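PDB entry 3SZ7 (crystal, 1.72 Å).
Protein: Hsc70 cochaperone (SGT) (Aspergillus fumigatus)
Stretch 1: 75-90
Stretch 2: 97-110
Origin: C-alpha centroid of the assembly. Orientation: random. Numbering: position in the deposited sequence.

Stretch 1 (75-90) DPKYSKAWSRLGLARF
Stretch 2 97-110: GAKEAYEKGIEAEG

Stretch 1 opens with a type I beta turn from Asp 75 to Tyr 78, closed by Tyr 78 N to Asp 75 O at 3.0 Å. A helix follows and runs through Phe 90. Stretch 2 is helical from Gly 97 to Glu 109. Phi/psi stay near -63/-41 in both helices. Gly 110 then leaves the helix with phi/psi 77/5. The two helices run antiparallel, with an angle of 165° between their directions and a closest axial approach of 7.8 Å. Three CA-CA pairs set the register: Lys 77 to Ala 108 at 5.0 Å, Trp 82 to Gly 105 at 4.7 Å, and Gly 86 to Ala 98 at 4.2 Å.

The close approach depends on small residues. Gly 86 has no side chain, and a CB there would clash with Tyr 102 CZ. A CB on Gly 105 would clash with Trp 82 CB, which lies 3.3 Å from Gly 105 CA.

Trp 82 (chi1 -72°, m; chi2 110°) points toward stretch 2 and sits among Ala 101, Lys 104, Gly 105 and Ala 108. Lys 104 CB lies over one face of the six-membered ring of Trp 82, 3.7 Å from the centroid, a CH-pi contact. Trp 82 NE1 donates to Pro 76 O at 2.8 Å.

Ala 101 is the reciprocal knob, held among Trp 82, Leu 85, Gly 86 and Arg 89. Ala 101 CB is 3.9 Å from Leu 85 CG and 3.7 Å from Gly 86 N. Ala 98 CB packs 3.4 Å from Gly 86 O and 4.1 Å from Phe 90 CB.

Tyr 102 (chi1 -79°, m; chi2 -57°) starts away from stretch 1, but its end comes nearer. Gly 86 CA lies over one face of the Tyr 102 ring, 3.9 Å from the centroid. Tyr 102 OH is 3.3 Å from Leu 87 N, but the angle is too poor for a hydrogen bond; that amide already bonds Ser 83 O. Water 2 links Tyr 102 OH (2.9 Å) to Ser 83 OG (3.1 Å).

Arg 89 is extended (chi1 -70°, m; chi2 and chi3 t). Arg 89 NH1 donates to Gly 97 O at 3.0 Å, the only direct hydrogen bond between the stretches. Water 3 accepts from Arg 89 NH1 and donates to Glu 100 OE1, each at 3.1 Å.

At the other end, Ser 79 (chi1 75°, p) places CB 3.6 Å from Gly 105 O. Water 1 donates to Lys 77 O at 2.7 Å and weakly to Ala 108 O at 3.4 Å.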

ATOM      1  N   ASP A  75      -2.187  15.430  -0.828  1.00 19.18           N
ATOM      2  CA  ASP A  75      -2.530  15.419  -2.243  1.00 22.28           C
ATOM      3  C   ASP A  75      -3.416  14.220  -2.579  1.00 23.21           C
ATOM      4  O   ASP A  75      -2.926  13.202  -3.070  1.00 20.06           O
ATOM      5  CB  ASP A  75      -1.253  15.380  -3.087  1.00 22.99           C
ATOM      6  CG  ASP A  75      -1.522  15.611  -4.562  1.00 34.67           C
ATOM      7  OD1 ASP A  75      -2.706  15.708  -4.947  1.00 32.37           O
ATOM      8  OD2 ASP A  75      -0.547  15.688  -5.338  1.00 34.13           O
ATOM      9  N   PRO A  76      -4.725  14.340  -2.317  1.00 18.05           N
ATOM     10  CA  PRO A  76      -5.665  13.239  -2.564  1.00 16.27           C
ATOM     11  C   PRO A  76      -5.776  12.879  -4.046  1.00 21.22           C
ATOM     12  O   PRO A  76      -6.385  11.862  -4.382  1.00 24.96           O
ATOM     13  CB  PRO A  76      -6.999  13.792  -2.052  1.00 20.29           C
ATOM     14  CG  PRO A  76      -6.843  15.271  -2.081  1.00 22.88           C
ATOM     15  CD  PRO A  76      -5.398  15.528  -1.765  1.00 23.99           C
ATOM     16  N   LYS A  77      -5.194  13.700  -4.916  1.00 16.83           N
ATOM     17  CA  LYS A  77      -5.243  13.453  -6.357  1.00 23.98           C
ATOM     18  C   LYS A  77      -4.014  12.695  -6.860  1.00 27.02           C
ATOM     19  O   LYS A  77      -3.865  12.463  -8.058  1.00 31.42           O
ATOM     20  CB  LYS A  77      -5.352  14.777  -7.111  1.00 28.09           C
ATOM     21  CG  LYS A  77      -6.541  15.630  -6.710  1.00 42.82           C
ATOM     22  CD  LYS A  77      -7.794  15.249  -7.478  1.00 54.08           C
ATOM     23  CE  LYS A  77      -8.782  16.410  -7.496  1.00 59.20           C
ATOM     24  NZ  LYS A  77     -10.035  16.080  -8.230  1.00 66.79           N
ATOM     25  N   TYR A  78      -3.126  12.321  -5.945  1.00 22.04           N
ATOM     26  CA  TYR A  78      -1.890  11.635  -6.321  1.00 19.04           C
ATOM     27  C   TYR A  78      -2.096  10.132  -6.238  1.00 22.62           C
ATOM     28  O   TYR A  78      -2.026   9.551  -5.159  1.00 24.07           O
ATOM     29  CB  TYR A  78      -0.741  12.086  -5.419  1.00 19.20           C
ATOM     30  CG  TYR A  78       0.599  11.468  -5.719  1.00 18.14           C
ATOM     31  CD1 TYR A  78       1.018  11.254  -7.028  1.00 25.30           C
ATOM     32  CD2 TYR A  78       1.464  11.143  -4.691  1.00 15.89           C
ATOM     33  CE1 TYR A  78       2.254  10.701  -7.290  1.00 22.54           C
ATOM     34  CE2 TYR A  78       2.699  10.597  -4.947  1.00 17.89           C
ATOM     35  CZ  TYR A  78       3.092  10.378  -6.243  1.00 21.32           C
ATOM     36  OH  TYR A  78       4.334   9.831  -6.463  1.00 21.31           O
ATOM     37  N   SER A  79      -2.347   9.507  -7.387  1.00 17.99           N
ATOM     38  CA  SER A  79      -2.764   8.109  -7.411  1.00 15.09           C
ATOM     39  C   SER A  79      -1.742   7.156  -6.798  1.00 15.23           C
ATOM     40  O   SER A  79      -2.127   6.174  -6.165  1.00 17.40           O
ATOM     41  CB  SER A  79      -3.135   7.661  -8.834  1.00 18.72           C
ATOM     42  OG  SER A  79      -1.980   7.472  -9.633  1.00 21.23           O
ATOM     43  N   LYS A  80      -0.449   7.433  -6.976  1.00 14.48           N
ATOM     44  CA  LYS A  80       0.579   6.535  -6.448  1.00 15.70           C
ATOM     45  C   LYS A  80       0.491   6.385  -4.927  1.00 18.43           C
ATOM     46  O   LYS A  80       0.701   5.296  -4.392  1.00 17.33           O
ATOM     47  CB  LYS A  80       1.991   6.972  -6.866  1.00 16.02           C
ATOM     48  CG  LYS A  80       3.051   5.886  -6.683  1.00 20.00           C
ATOM     49  CD  LYS A  80       4.437   6.340  -7.144  1.00 24.90           C
ATOM     50  CE  LYS A  80       4.508   6.521  -8.653  1.00 27.45           C
ATOM     51  NZ  LYS A  80       4.557   5.232  -9.399  1.00 24.02           N
ATOM     52  N   ALA A  81       0.168   7.471  -4.234  1.00 15.61           N
ATOM     53  CA  ALA A  81       0.052   7.432  -2.781  1.00 19.65           C
ATOM     54  C   ALA A  81      -1.059   6.480  -2.346  1.00 19.76           C
ATOM     55  O   ALA A  81      -0.913   5.758  -1.362  1.00 13.65           O
ATOM     56  CB  ALA A  81      -0.187   8.831  -2.220  1.00 21.50           C
ATOM     57  N   TRP A  82      -2.162   6.473  -3.088  1.00 12.12           N
ATOM     58  CA  TRP A  82      -3.284   5.592  -2.769  1.00 10.21           C
ATOM     59  C   TRP A  82      -2.906   4.135  -3.002  1.00 14.57           C
ATOM     60  O   TRP A  82      -3.332   3.247  -2.258  1.00 14.08           O
ATOM     61  CB  TRP A  82      -4.515   5.939  -3.607  1.00 13.73           C
ATOM     62  CG  TRP A  82      -5.179   7.218  -3.221  1.00 12.77           C
ATOM     63  CD1 TRP A  82      -5.197   8.382  -3.937  1.00 15.62           C
ATOM     64  CD2 TRP A  82      -5.927   7.469  -2.025  1.00 12.92           C
ATOM     65  NE1 TRP A  82      -5.917   9.341  -3.260  1.00 12.82           N
ATOM     66  CE2 TRP A  82      -6.368   8.809  -2.085  1.00 13.31           C
ATOM     67  CE3 TRP A  82      -6.261   6.696  -0.909  1.00 15.96           C
ATOM     68  CZ2 TRP A  82      -7.131   9.388  -1.066  1.00 17.75           C
ATOM     69  CZ3 TRP A  82      -7.021   7.276   0.100  1.00 15.27           C
ATOM     70  CH2 TRP A  82      -7.447   8.607   0.010  1.00 14.90           C
ATOM     71  N   SER A  83      -2.115   3.891  -4.042  1.00 14.60           N
ATOM     72  CA  SER A  83      -1.655   2.539  -4.335  1.00 16.43           C
ATOM     73  C   SER A  83      -0.749   2.027  -3.219  1.00 13.29           C
ATOM     74  O   SER A  83      -0.836   0.862  -2.821  1.00 14.04           O
ATOM     75  CB  SER A  83      -0.925   2.493  -5.677  1.00 20.58           C
ATOM     76  OG  SER A  83      -0.578   1.161  -6.006  1.00 23.52           O
ATOM     77  N   ARG A  84       0.126   2.901  -2.722  1.00 12.99           N
ATOM     78  CA  ARG A  84       1.006   2.579  -1.604  1.00 15.83           C
ATOM     79  C   ARG A  84       0.205   2.277  -0.353  1.00 14.21           C
ATOM     80  O   ARG A  84       0.511   1.334   0.369  1.00 12.08           O
ATOM     81  CB  ARG A  84       1.936   3.751  -1.298  1.00 17.93           C
ATOM     82  CG  ARG A  84       2.883   4.090  -2.411  1.00 24.21           C
ATOM     83  CD  ARG A  84       4.190   3.354  -2.254  1.00 24.05           C
ATOM     84  NE  ARG A  84       5.099   3.720  -3.327  1.00 19.65           N
ATOM     85  CZ  ARG A  84       5.398   2.931  -4.351  1.00 24.78           C
ATOM     86  NH1 ARG A  84       4.874   1.714  -4.427  1.00 25.56           N
ATOM     87  NH2 ARG A  84       6.232   3.353  -5.287  1.00 29.14           N
ATOM     88  N   LEU A  85      -0.811   3.095  -0.098  1.00 14.97           N
ATOM     89  CA  LEU A  85      -1.667   2.922   1.074  1.00 12.46           C
ATOM     90  C   LEU A  85      -2.443   1.608   0.994  1.00 11.63           C
ATOM     91  O   LEU A  85      -2.601   0.905   1.990  1.00 12.34           O
ATOM     92  CB  LEU A  85      -2.643   4.090   1.188  1.00 13.86           C
ATOM     93  CG  LEU A  85      -3.595   4.048   2.383  1.00 15.12           C
ATOM     94  CD1 LEU A  85      -2.808   3.858   3.672  1.00 12.38           C
ATOM     95  CD2 LEU A  85      -4.427   5.324   2.442  1.00 14.12           C
ATOM     96  N   GLY A  86      -2.924   1.288  -0.201  1.00  8.20           N
ATOM     97  CA  GLY A  86      -3.640   0.043  -0.422  1.00 10.32           C
ATOM     98  C   GLY A  86      -2.789  -1.159  -0.071  1.00 12.56           C
ATOM     99  O   GLY A  86      -3.241  -2.070   0.616  1.00 11.27           O
ATOM    100  N   LEU A  87      -1.548  -1.171  -0.546  1.00  9.46           N
ATOM    101  CA  LEU A  87      -0.660  -2.299  -0.276  1.00 10.05           C
ATOM    102  C   LEU A  87      -0.314  -2.384   1.206  1.00 10.79           C
ATOM    103  O   LEU A  87      -0.306  -3.460   1.786  1.00 11.66           O
ATOM    104  CB  LEU A  87       0.613  -2.207  -1.122  1.00 10.18           C
ATOM    105  CG  LEU A  87       1.566  -3.402  -1.028  1.00 14.03           C
ATOM    106  CD1 LEU A  87       0.844  -4.699  -1.366  1.00 15.38           C
ATOM    107  CD2 LEU A  87       2.760  -3.204  -1.957  1.00 19.52           C
ATOM    108  N   ALA A  88      -0.015  -1.247   1.819  1.00 11.16           N
ATOM    109  CA  ALA A  88       0.320  -1.242   3.234  1.00 11.74           C
ATOM    110  C   ALA A  88      -0.835  -1.779   4.077  1.00 12.44           C
ATOM    111  O   ALA A  88      -0.628  -2.580   4.993  1.00 14.64           O
ATOM    112  CB  ALA A  88       0.736   0.166   3.694  1.00 13.74           C
ATOM    113  N   ARG A  89      -2.054  -1.349   3.773  1.00  9.67           N
ATOM    114  CA  ARG A  89      -3.214  -1.837   4.522  1.00  9.91           C
ATOM    115  C   ARG A  89      -3.453  -3.320   4.254  1.00 12.68           C
ATOM    116  O   ARG A  89      -3.805  -4.074   5.160  1.00 10.69           O
ATOM    117  CB  ARG A  89      -4.460  -1.021   4.182  1.00  9.47           C
ATOM    118  CG  ARG A  89      -4.410   0.412   4.723  1.00  9.57           C
ATOM    119  CD  ARG A  89      -5.686   1.181   4.406  1.00  9.49           C
ATOM    120  NE  ARG A  89      -5.716   2.491   5.056  1.00 11.11           N
ATOM    121  CZ  ARG A  89      -6.600   3.441   4.765  1.00 17.39           C
ATOM    122  NH1 ARG A  89      -7.520   3.224   3.834  1.00 15.57           N
ATOM    123  NH2 ARG A  89      -6.564   4.610   5.398  1.00 16.04           N
ATOM    124  N   PHE A  90      -3.252  -3.733   3.007  1.00 10.84           N
ATOM    125  CA  PHE A  90      -3.405  -5.135   2.643  1.00 11.42           C
ATOM    126  C   PHE A  90      -2.454  -5.982   3.478  1.00  8.57           C
ATOM    127  O   PHE A  90      -2.839  -7.030   4.006  1.00 12.68           O
ATOM    128  CB  PHE A  90      -3.121  -5.316   1.147  1.00  9.41           C
ATOM    129  CG  PHE A  90      -3.395  -6.701   0.638  1.00 12.59           C
ATOM    130  CD1 PHE A  90      -2.470  -7.719   0.821  1.00 11.78           C
ATOM    131  CD2 PHE A  90      -4.573  -6.981  -0.028  1.00  9.30           C
ATOM    132  CE1 PHE A  90      -2.727  -8.991   0.348  1.00 16.29           C
ATOM    133  CE2 PHE A  90      -4.839  -8.256  -0.501  1.00 12.17           C
ATOM    134  CZ  PHE A  90      -3.909  -9.260  -0.317  1.00 15.29           C
ATOM    135  N   GLY A  97      -9.961  -1.430   4.452  1.00 12.69           N
ATOM    136  CA  GLY A  97      -9.217  -0.202   4.238  1.00 11.51           C
ATOM    137  C   GLY A  97      -8.406  -0.234   2.953  1.00 13.40           C
ATOM    138  O   GLY A  97      -8.261   0.785   2.271  1.00 13.35           O
ATOM    139  N   ALA A  98      -7.872  -1.401   2.616  1.00 10.81           N
ATOM    140  CA  ALA A  98      -7.134  -1.542   1.363  1.00 11.77           C
ATOM    141  C   ALA A  98      -8.067  -1.357   0.171  1.00 14.44           C
ATOM    142  O   ALA A  98      -7.718  -0.696  -0.804  1.00 11.67           O
ATOM    143  CB  ALA A  98      -6.431  -2.904   1.295  1.00  8.65           C
ATOM    144  N   LYS A  99      -9.262  -1.933   0.255  1.00 12.54           N
ATOM    145  CA  LYS A  99     -10.234  -1.791  -0.817  1.00 12.18           C
ATOM    146  C   LYS A  99     -10.560  -0.316  -1.053  1.00 11.48           C
ATOM    147  O   LYS A  99     -10.555   0.156  -2.194  1.00 14.24           O
ATOM    148  CB  LYS A  99     -11.507  -2.574  -0.491  1.00 12.63           C
ATOM    149  CG  LYS A  99     -12.642  -2.369  -1.488  1.00 12.80           C
ATOM    150  CD  LYS A  99     -13.857  -3.190  -1.072  1.00 18.90           C
ATOM    151  CE  LYS A  99     -15.014  -3.032  -2.053  1.00 41.92           C
ATOM    152  NZ  LYS A  99     -15.702  -1.717  -1.911  1.00 43.90           N
ATOM    153  N   GLU A 100     -10.825   0.412   0.030  1.00 12.40           N
ATOM    154  CA  GLU A 100     -11.123   1.842  -0.064  1.00 11.82           C
ATOM    155  C   GLU A 100      -9.970   2.629  -0.685  1.00 11.41           C
ATOM    156  O   GLU A 100     -10.190   3.495  -1.523  1.00 13.36           O
ATOM    157  CB  GLU A 100     -11.475   2.412   1.314  1.00 15.09           C
ATOM    158  CG  GLU A 100     -12.739   1.805   1.901  1.00 21.74           C
ATOM    159  CD  GLU A 100     -13.056   2.326   3.291  1.00 37.23           C
ATOM    160  OE1 GLU A 100     -12.208   3.028   3.884  1.00 33.37           O
ATOM    161  OE2 GLU A 100     -14.160   2.027   3.790  1.00 37.53           O
ATOM    162  N   ALA A 101      -8.741   2.323  -0.274  1.00 13.16           N
ATOM    163  CA  ALA A 101      -7.582   3.042  -0.806  1.00 12.20           C
ATOM    164  C   ALA A 101      -7.403   2.774  -2.296  1.00 13.13           C
ATOM    165  O   ALA A 101      -7.121   3.690  -3.068  1.00 13.46           O
ATOM    166  CB  ALA A 101      -6.314   2.679  -0.044  1.00 12.80           C
ATOM    167  N   TYR A 102      -7.545   1.517  -2.704  1.00 10.66           N
ATOM    168  CA  TYR A 102      -7.403   1.203  -4.126  1.00 11.29           C
ATOM    169  C   TYR A 102      -8.499   1.862  -4.957  1.00 11.52           C
ATOM    170  O   TYR A 102      -8.245   2.328  -6.065  1.00 15.24           O
ATOM    171  CB  TYR A 102      -7.391  -0.304  -4.374  1.00 10.53           C
ATOM    172  CG  TYR A 102      -6.060  -0.955  -4.063  1.00  9.85           C
ATOM    173  CD1 TYR A 102      -4.898  -0.528  -4.693  1.00 12.13           C
ATOM    174  CD2 TYR A 102      -5.972  -2.009  -3.166  1.00 14.92           C
ATOM    175  CE1 TYR A 102      -3.683  -1.124  -4.430  1.00 13.37           C
ATOM    176  CE2 TYR A 102      -4.765  -2.609  -2.889  1.00 11.78           C
ATOM    177  CZ  TYR A 102      -3.624  -2.166  -3.527  1.00 17.53           C
ATOM    178  OH  TYR A 102      -2.419  -2.761  -3.271  1.00 15.08           O
ATOM    179  N   GLU A 103      -9.724   1.887  -4.431  1.00 13.93           N
ATOM    180  CA  GLU A 103     -10.817   2.533  -5.142  1.00 13.65           C
ATOM    181  C   GLU A 103     -10.538   4.018  -5.331  1.00 16.06           C
ATOM    182  O   GLU A 103     -10.732   4.558  -6.415  1.00 15.92           O
ATOM    183  CB  GLU A 103     -12.143   2.324  -4.416  1.00 14.78           C
ATOM    184  CG  GLU A 103     -12.659   0.903  -4.517  1.00 13.67           C
ATOM    185  CD  GLU A 103     -13.850   0.647  -3.609  1.00 24.10           C
ATOM    186  OE1 GLU A 103     -14.008   1.373  -2.602  1.00 25.29           O
ATOM    187  OE2 GLU A 103     -14.627  -0.282  -3.907  1.00 32.25           O
ATOM    188  N   LYS A 104     -10.077   4.682  -4.278  1.00 14.34           N
ATOM    189  CA  LYS A 104      -9.741   6.097  -4.398  1.00 15.24           C
ATOM    190  C   LYS A 104      -8.538   6.328  -5.312  1.00 13.98           C
ATOM    191  O   LYS A 104      -8.458   7.347  -6.014  1.00 16.14           O
ATOM    192  CB  LYS A 104      -9.512   6.711  -3.021  1.00 16.26           C
ATOM    193  CG  LYS A 104     -10.773   6.713  -2.157  1.00 22.00           C
ATOM    194  CD  LYS A 104     -10.593   7.535  -0.894  1.00 30.23           C
ATOM    195  CE  LYS A 104     -11.876   7.566  -0.069  1.00 28.57           C
ATOM    196  NZ  LYS A 104     -13.036   7.998  -0.894  1.00 33.30           N
ATOM    197  N   GLY A 105      -7.602   5.384  -5.313  1.00 14.30           N
ATOM    198  CA  GLY A 105      -6.450   5.476  -6.195  1.00 15.95           C
ATOM    199  C   GLY A 105      -6.878   5.379  -7.645  1.00 13.13           C
ATOM    200  O   GLY A 105      -6.380   6.102  -8.504  1.00 15.08           O
ATOM    201  N   ILE A 106      -7.817   4.481  -7.911  1.00 14.48           N
ATOM    202  CA  ILE A 106      -8.315   4.265  -9.262  1.00 14.38           C
ATOM    203  C   ILE A 106      -9.032   5.514  -9.780  1.00 20.11           C
ATOM    204  O   ILE A 106      -8.840   5.916 -10.931  1.00 17.80           O
ATOM    205  CB  ILE A 106      -9.235   3.026  -9.312  1.00 20.41           C
ATOM    206  CG1 ILE A 106      -8.387   1.753  -9.279  1.00 15.90           C
ATOM    207  CG2 ILE A 106     -10.127   3.056 -10.543  1.00 20.02           C
ATOM    208  CD1 ILE A 106      -9.184   0.473  -9.045  1.00 17.22           C
ATOM    209  N   GLU A 107      -9.838   6.136  -8.926  1.00 18.59           N
ATOM    210  CA  GLU A 107     -10.486   7.400  -9.284  1.00 19.76           C
ATOM    211  C   GLU A 107      -9.472   8.516  -9.551  1.00 20.19           C
ATOM    212  O   GLU A 107      -9.589   9.260 -10.526  1.00 21.52           O
ATOM    213  CB  GLU A 107     -11.477   7.831  -8.195  1.00 22.13           C
ATOM    214  CG  GLU A 107     -12.645   6.876  -8.011  1.00 45.76           C
ATOM    215  CD  GLU A 107     -13.573   7.301  -6.887  1.00 73.58           C
ATOM    216  OE1 GLU A 107     -13.213   8.230  -6.133  1.00 79.82           O
ATOM    217  OE2 GLU A 107     -14.662   6.702  -6.760  1.00 83.88           O
ATOM    218  N   ALA A 108      -8.470   8.629  -8.687  1.00 16.93           N
ATOM    219  CA  ALA A 108      -7.449   9.660  -8.838  1.00 18.34           C
ATOM    220  C   ALA A 108      -6.624   9.446 -10.104  1.00 20.84           C
ATOM    221  O   ALA A 108      -6.226  10.405 -10.768  1.00 20.42           O
ATOM    222  CB  ALA A 108      -6.542   9.699  -7.617  1.00 18.84           C
ATOM    223  N   GLU A 109      -6.374   8.185 -10.439  1.00 16.86           N
ATOM    224  CA  GLU A 109      -5.530   7.848 -11.588  1.00 20.12           C
ATOM    225  C   GLU A 109      -6.183   8.297 -12.896  1.00 26.25           C
ATOM    226  O   GLU A 109      -5.499   8.599 -13.882  1.00 22.64           O
ATOM    227  CB  GLU A 109      -5.221   6.344 -11.597  1.00 14.87           C
ATOM    228  CG  GLU A 109      -4.133   5.914 -12.587  1.00 15.64           C
ATOM    229  CD  GLU A 109      -4.707   5.428 -13.909  1.00 23.37           C
ATOM    230  OE1 GLU A 109      -5.940   5.283 -13.993  1.00 22.91           O
ATOM    231  OE2 GLU A 109      -3.932   5.195 -14.866  1.00 20.05           O
ATOM    232  N   GLY A 110      -7.512   8.342 -12.893  1.00 25.08           N
ATOM    233  CA  GLY A 110      -8.276   8.942 -13.971  1.00 26.95           C
ATOM    234  C   GLY A 110      -8.401   8.112 -15.231  1.00 33.52           C
ATOM    235  O   GLY A 110      -8.965   8.571 -16.225  1.00 36.56           O
TER
HETATM  236  O   HOH W   1      -2.968  10.774  -9.936  1.00 25.37           O
HETATM  237  O   HOH W   2      -0.239  -1.669  -4.779  1.00 24.81           O
HETATM  238  O   HOH W   3      -9.917   5.056   3.362  1.00 36.60           O